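Local coordinates for protein alpha-amylase (Eisenia fetida, PDB 6M4K) that probably hydrolyses internal alpha-1,4-glucosidic bonds of starch and related polysaccharides, as a calcium- and chloride-dependent glycoside hydrolase of family 13, at residues V268-N273 with F319-M324; I327-E332 with R389-M394. All blocks are in the same frame, centred on the assembly; numbering follows the deposited sequence. Where two conformers were deposited one is given.

Interaction 1 (V268-N273 with F319-M324); sequences VVRKNN and FFEANM. With SO4 (sulfate ion), chain F.
Met324 and Arg270 bury the most surface here, with Val269 next, and the total between the two segments is a modest 210 Å². The sulfur SD of Met324 sits 4.0 Å from CA of Arg270, where the two side chains cross at about a right angle; the thioether thus packs against the root of the arginine, not its charged end. Nearer the backbone, CG1 of Val269 lies 3.8 Å from CB of Met324, and the two side chains run past each other in opposite directions. Because CG1 is anti to the backbone N (chi1 173°), the same methyl also comes close to the carbonyl oxygen of Met324.

The extended chain of Arg270 carries its guanidinium on to Glu321. NH2 of Arg270 is 3.6 Å from OE1 of Glu321, and the guanidinium and carboxylate planes are turned 44° apart: a long, oblique ion pair with no hydrogen bond across it, probably held by charge attraction alone. The firmer polar partners lie just outside: Arg270 NH2 bonds to the carbonyl of Ile316, and Glu321 OE1 accepts from the backbone N of Thr318.

Glu321 occupies the N-cap position of helix 322-334. A sulfate, probably from the crystallisation liquor, docks on this helix start, accepting from N of Asn323 at 3.0 Å (O3) and from N of Met324 at 2.9 Å (O1), the latter nearly straight at 168°. CG of Met324 also touches O1.

Directly after Arg270, Lys271, with positive phi, ends helix 259-270 in a Schellman motif. The contact therefore sets the C-terminal end of helix 259-270 against the first turn of helix 322-334, helices that follow barrel strands 255-257 and 295-297.

Interaction 2 (I327-E332 with R389-M394); sequences IATAFE and REMYNM
Helices 322-334 and 389-401 come closest in these segments at Ala330 and Met394, whose CA atoms are 6.0 Å apart, a short separation that the small side chain of Ala330 permits. No hydrogen bond spans the gap, and the 173 Å² buried is shared by four buried residues, two from each helix.

Met394 folds over Ala330. Its CG lies 4.0 Å from CB of Ala330, and successive bends at chi2 (-54°) and chi3 (-58°) turn the chain back so that the terminal methyl CE rests 3.6 Å from the carbonyl oxygen of Ala330. One methionine therefore covers both the side chain and the backbone of its partner.

One turn earlier on helix 389-401, Met391 meets Thr329. Met391 has two conformers, so the details of this pair are less certain: in one of them the side chains cross at about a right angle, and CE of Met391 lies 3.8 Å from OG1 of Thr329. The hydroxyl of Thr329 is already hydrogen-bonded to the carbonyl oxygen of Tyr325, one turn back in its own helix, and meets that methyl only by van der Waals contact, with CB and CG2 of the threonine completing the surface.

Leu342 of strand 339-344 touches both Thr329 and Met391, and Met492 and Ala494 of strand 492-496 flank Ala330 and Met394 respectively. This is apolar packing between neighbouring outer helices of a TIM barrel, following its seventh and eighth strands, in the catalytic domain fold of glycoside hydrolase family 13.

Helix 322-334 is common to both contacts: its first turn meets the end of helix 259-270 in interaction 1, and its middle meets helix 389-401 in interaction 2. The centres are about 14 Å apart, and they touch through Val269, whose CG2 is 4.0 Å from CB of Ala328. Along the chain they are in series, with interaction 1 complete before interaction 2 begins. Helices 259-270, 322-334 and 389-401 follow barrel strands 255-257, 295-297 and 339-344 respectively, so the pair joins three consecutive helices of the outer layer. Both contacts lie away from the calcium site; interaction 2 is the more buried.

Interaction 1 (V268-N273 with F319-M324)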
loop_
_atom_site.group_PDB
_atom_site.type_symbol
_atom_site.label_atom_id
_atom_site.label_comp_id
_atom_site.label_asym_id
_atom_site.label_seq_id
_atom_site.Cartn_x
_atom_site.Cartn_y
_atom_site.Cartn_z
ATOM N N VAL A 268 -8.107 -9.557 14.162
ATOM C CA VAL A 268 -7.799 -9.354 15.574
ATOM C C VAL A 268 -8.516 -8.123 16.113
ATOM O O VAL A 268 -9.189 -8.183 17.149
ATOM C CB VAL A 268 -6.279 -9.281 15.808
ATOM C CG1 VAL A 268 -5.999 -8.803 17.229
ATOM C CG2 VAL A 268 -5.637 -10.653 15.574
ATOM N N VAL A 269 -8.384 -6.987 15.423
ATOM C CA VAL A 269 -8.977 -5.753 15.931
ATOM C C VAL A 269 -10.498 -5.832 15.911
ATOM O O VAL A 269 -11.170 -5.269 16.788
ATOM C CB VAL A 269 -8.412 -4.530 15.181
ATOM C CG1 VAL A 269 -9.141 -3.251 15.584
ATOM C CG2 VAL A 269 -6.925 -4.400 15.471
ATOM N N ARG A 270 -11.065 -6.533 14.933
ATOM C CA ARG A 270 -12.508 -6.748 14.900
ATOM C C ARG A 270 -12.972 -7.773 15.924
ATOM O O ARG A 270 -14.187 -7.898 16.139
ATOM C CB ARG A 270 -12.924 -7.259 13.530
ATOM C CG ARG A 270 -12.864 -6.222 12.411
ATOM C CD ARG A 270 -13.095 -6.895 11.093
ATOM N NE ARG A 270 -13.217 -5.959 9.981
ATOM C CZ ARG A 270 -14.354 -5.374 9.614
ATOM N NH1 ARG A 270 -15.483 -5.621 10.276
ATOM N NH2 ARG A 270 -14.366 -4.547 8.579
ATOM N N LYS A 271 -12.052 -8.524 16.529
ATOM C CA LYS A 271 -12.390 -9.617 17.443
ATOM C C LYS A 271 -13.218 -10.693 16.756
ATOM O O LYS A 271 -14.078 -11.318 17.383
ATOM C CB LYS A 271 -13.094 -9.123 18.706
ATOM C CG LYS A 271 -12.350 -8.057 19.446
ATOM C CD LYS A 271 -13.225 -7.523 20.548
ATOM C CE LYS A 271 -12.910 -6.086 20.777
ATOM N NZ LYS A 271 -13.835 -5.418 21.735
ATOM N N ASN A 272 -12.984 -10.899 15.464
ATOM C CA ASN A 272 -13.704 -11.923 14.721
ATOM C C ASN A 272 -13.392 -13.296 15.298
ATOM O O ASN A 272 -12.239 -13.608 15.624
ATOM C CB ASN A 272 -13.305 -11.891 13.245
ATOM C CG ASN A 272 -13.993 -10.779 12.471
ATOM O OD1 ASN A 272 -14.984 -10.211 12.928
ATOM N ND2 ASN A 272 -13.483 -10.481 11.284
ATOM N N ASN A 273 -14.437 -14.115 15.435
ATOM C CA ASN A 273 -14.303 -15.515 15.846
ATOM C C ASN A 273 -13.442 -15.663 17.098
ATOM O O ASN A 273 -12.556 -16.518 17.173
ATOM C CB ASN A 273 -13.790 -16.384 14.702
ATOM C CG ASN A 273 -14.041 -17.855 14.937
ATOM O OD1 ASN A 273 -14.799 -18.229 15.835
ATOM N ND2 ASN A 273 -13.410 -18.700 14.130
ATOM N N PHE A 319 -11.315 2.907 5.909
ATOM C CA PHE A 319 -11.809 4.171 6.454
ATOM C C PHE A 319 -13.298 4.121 6.800
ATOM O O PHE A 319 -13.763 4.963 7.575
ATOM C CB PHE A 319 -11.506 5.340 5.505
ATOM C CG PHE A 319 -12.293 5.316 4.221
ATOM C CD1 PHE A 319 -13.531 5.946 4.142
ATOM C CD2 PHE A 319 -11.789 4.701 3.094
ATOM C CE1 PHE A 319 -14.255 5.940 2.971
ATOM C CE2 PHE A 319 -12.513 4.694 1.907
ATOM C CZ PHE A 319 -13.758 5.319 1.850
ATOM N N PHE A 320 -14.046 3.158 6.259
ATOM C CA PHE A 320 -15.446 2.998 6.654
ATOM C C PHE A 320 -15.589 2.493 8.086
ATOM O O PHE A 320 -16.661 2.649 8.684
ATOM C CB PHE A 320 -16.178 2.070 5.675
ATOM C CG PHE A 320 -16.568 2.726 4.376
ATOM C CD1 PHE A 320 -17.618 3.629 4.332
ATOM C CD2 PHE A 320 -15.913 2.417 3.194
ATOM C CE1 PHE A 320 -17.988 4.226 3.135
ATOM C CE2 PHE A 320 -16.279 3.009 2.002
ATOM C CZ PHE A 320 -17.319 3.910 1.971
ATOM N N GLU A 321 -14.546 1.880 8.650
ATOM C CA GLU A 321 -14.531 1.467 10.046
ATOM C C GLU A 321 -13.417 2.246 10.737
ATOM O O GLU A 321 -12.436 1.668 11.211
ATOM C CB GLU A 321 -14.296 -0.047 10.157
ATOM C CG GLU A 321 -15.313 -0.911 9.394
ATOM C CD GLU A 321 -15.011 -1.040 7.904
ATOM O OE1 GLU A 321 -13.814 -1.102 7.534
ATOM O OE2 GLU A 321 -15.965 -1.062 7.091
ATOM N N ALA A 322 -13.572 3.569 10.802
ATOM C CA ALA A 322 -12.434 4.450 11.049
ATOM C C ALA A 322 -11.784 4.203 12.404
ATOM O O ALA A 322 -10.550 4.242 12.520
ATOM C CB ALA A 322 -12.871 5.909 10.921
ATOM N N ASN A 323 -12.579 3.966 13.451
ATOM C CA ASN A 323 -11.985 3.818 14.776
ATOM C C ASN A 323 -11.112 2.573 14.851
ATOM O O ASN A 323 -9.973 2.624 15.327
ATOM C CB ASN A 323 -13.074 3.785 15.852
ATOM C CG ASN A 323 -12.530 4.083 17.229
ATOM O OD1 ASN A 323 -11.834 5.083 17.431
ATOM N ND2 ASN A 323 -12.823 3.208 18.185
ATOM N N MET A 324 -11.637 1.443 14.380
ATOM C CA MET A 324 -10.852 0.213 14.360
ATOM C C MET A 324 -9.677 0.323 13.397
ATOM O O MET A 324 -8.596 -0.208 13.667
ATOM C CB MET A 324 -11.745 -0.947 13.945
ATOM C CG MET A 324 -12.747 -1.350 15.018
ATOM S SD MET A 324 -13.606 -2.879 14.598
ATOM C CE MET A 324 -14.614 -2.314 13.255
HETATM S S SO4 F . -15.760 1.834 13.774
HETATM O O1 SO4 F . -14.467 1.159 13.684
HETATM O O2 SO4 F . -16.362 1.498 15.060
HETATM O O3 SO4 F . -15.539 3.279 13.682
HETATM O O4 SO4 F . -16.628 1.406 12.679
#

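Interaction 2 (I327-E332 with R389-M394)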
loop_
_atom_site.group_PDB
_atom_site.type_symbol
_atom_site.label_atom_id
_atom_site.label_comp_id
_atom_site.label_asym_id
_atom_site.label_seq_id
_atom_site.Cartn_x
_atom_site.Cartn_y
_atom_site.Cartn_z
ATOM N N ILE A 327 -6.845 1.971 15.083
ATOM C CA ILE A 327 -6.196 1.071 16.035
ATOM C C ILE A 327 -5.236 0.133 15.309
ATOM O O ILE A 327 -4.079 -0.038 15.711
ATOM C CB ILE A 327 -7.246 0.290 16.843
ATOM C CG1 ILE A 327 -8.021 1.241 17.753
ATOM C CG2 ILE A 327 -6.569 -0.804 17.661
ATOM C CD1 ILE A 327 -9.238 0.593 18.406
ATOM N N ALA A 328 -5.716 -0.505 14.243
ATOM C CA ALA A 328 -4.879 -1.436 13.492
ATOM C C ALA A 328 -3.669 -0.730 12.892
ATOM O O ALA A 328 -2.558 -1.274 12.909
ATOM C CB ALA A 328 -5.708 -2.091 12.388
ATOM N N THR A 329 -3.869 0.468 12.335
ATOM C CA THR A 329 -2.762 1.206 11.731
ATOM C C THR A 329 -1.762 1.645 12.792
ATOM O O THR A 329 -0.546 1.574 12.573
ATOM C CB THR A 329 -3.290 2.406 10.933
ATOM O OG1 THR A 329 -4.194 1.957 9.913
ATOM C CG2 THR A 329 -2.134 3.157 10.279
ATOM N N ALA A 330 -2.247 2.088 13.953
ATOM C CA ALA A 330 -1.332 2.480 15.019
ATOM C C ALA A 330 -0.474 1.306 15.458
ATOM O O ALA A 330 0.738 1.446 15.649
ATOM C CB ALA A 330 -2.111 3.043 16.208
ATOM N N PHE A 331 -1.090 0.137 15.651
ATOM C CA PHE A 331 -0.306 -1.046 15.974
ATOM C C PHE A 331 0.748 -1.317 14.906
ATOM O O PHE A 331 1.924 -1.539 15.222
ATOM C CB PHE A 331 -1.196 -2.277 16.170
ATOM C CG PHE A 331 -0.394 -3.517 16.433
ATOM C CD1 PHE A 331 0.097 -3.771 17.702
ATOM C CD2 PHE A 331 -0.066 -4.384 15.400
ATOM C CE1 PHE A 331 0.871 -4.885 17.948
ATOM C CE2 PHE A 331 0.730 -5.495 15.639
ATOM C CZ PHE A 331 1.190 -5.748 16.915
ATOM N N GLU A 332 0.334 -1.331 13.639
ATOM C CA GLU A 332 1.255 -1.642 12.547
ATOM C C GLU A 332 2.441 -0.681 12.521
ATOM O O GLU A 332 3.577 -1.094 12.256
ATOM C CB GLU A 332 0.475 -1.600 11.236
ATOM C CG GLU A 332 1.293 -1.458 9.982
ATOM C CD GLU A 332 0.400 -1.174 8.811
ATOM O OE1 GLU A 332 0.052 -2.131 8.119
ATOM O OE2 GLU A 332 0.025 0.013 8.618
ATOM N N ARG A 389 -4.397 12.902 11.946
ATOM C CA ARG A 389 -3.415 13.074 13.012
ATOM C C ARG A 389 -3.009 11.737 13.618
ATOM O O ARG A 389 -1.833 11.522 13.943
ATOM C CB ARG A 389 -3.955 14.011 14.103
ATOM C CG ARG A 389 -2.964 14.277 15.248
ATOM C CD ARG A 389 -3.637 15.022 16.409
ATOM N NE ARG A 389 -4.626 14.138 17.009
ATOM C CZ ARG A 389 -5.934 14.207 16.804
ATOM N NH1 ARG A 389 -6.460 15.170 16.053
ATOM N NH2 ARG A 389 -6.717 13.293 17.370
ATOM N N GLU A 390 -3.972 10.828 13.808
ATOM C CA GLU A 390 -3.652 9.535 14.395
ATOM C C GLU A 390 -2.659 8.773 13.530
ATOM O O GLU A 390 -1.812 8.037 14.056
ATOM C CB GLU A 390 -4.930 8.723 14.606
ATOM C CG GLU A 390 -5.964 9.394 15.534
ATOM C CD GLU A 390 -6.978 10.281 14.813
ATOM O OE1 GLU A 390 -6.723 10.756 13.684
ATOM O OE2 GLU A 390 -8.069 10.500 15.386
ATOM N N MET A 391 -2.723 8.969 12.213
ATOM C CA MET A 391 -1.776 8.329 11.305
ATOM C C MET A 391 -0.437 9.051 11.296
ATOM O O MET A 391 0.603 8.442 11.533
ATOM C CB MET A 391 -2.338 8.290 9.886
ATOM C CG MET A 391 -3.117 7.046 9.571
ATOM S SD MET A 391 -4.504 6.810 10.700
ATOM C CE MET A 391 -5.421 5.537 9.839
ATOM N N TYR A 392 -0.435 10.352 11.006
ATOM C CA TYR A 392 0.862 11.004 10.849
ATOM C C TYR A 392 1.626 11.101 12.160
ATOM O O TYR A 392 2.859 11.045 12.150
ATOM C CB TYR A 392 0.788 12.324 10.074
ATOM C CG TYR A 392 0.082 13.494 10.736
ATOM C CD1 TYR A 392 0.629 14.145 11.833
ATOM C CD2 TYR A 392 -1.106 13.981 10.213
ATOM C CE1 TYR A 392 -0.012 15.233 12.414
ATOM C CE2 TYR A 392 -1.743 15.077 10.770
ATOM C CZ TYR A 392 -1.203 15.685 11.874
ATOM O OH TYR A 392 -1.857 16.772 12.438
ATOM N N ASN A 393 0.934 11.200 13.300
ATOM C CA ASN A 393 1.665 11.190 14.562
ATOM C C ASN A 393 2.195 9.803 14.896
ATOM O O ASN A 393 3.218 9.680 15.576
ATOM C CB ASN A 393 0.812 11.763 15.692
ATOM C CG ASN A 393 0.965 13.265 15.816
ATOM O OD1 ASN A 393 1.688 13.888 15.036
ATOM N ND2 ASN A 393 0.298 13.856 16.804
ATOM N N MET A 394 1.531 8.747 14.417
ATOM C CA MET A 394 2.094 7.415 14.563
ATOM C C MET A 394 3.199 7.144 13.550
ATOM O O MET A 394 4.065 6.305 13.819
ATOM C CB MET A 394 1.012 6.334 14.520
ATOM C CG MET A 394 0.180 6.254 15.804
ATOM S SD MET A 394 1.159 6.056 17.306
ATOM C CE MET A 394 2.062 4.547 16.941
#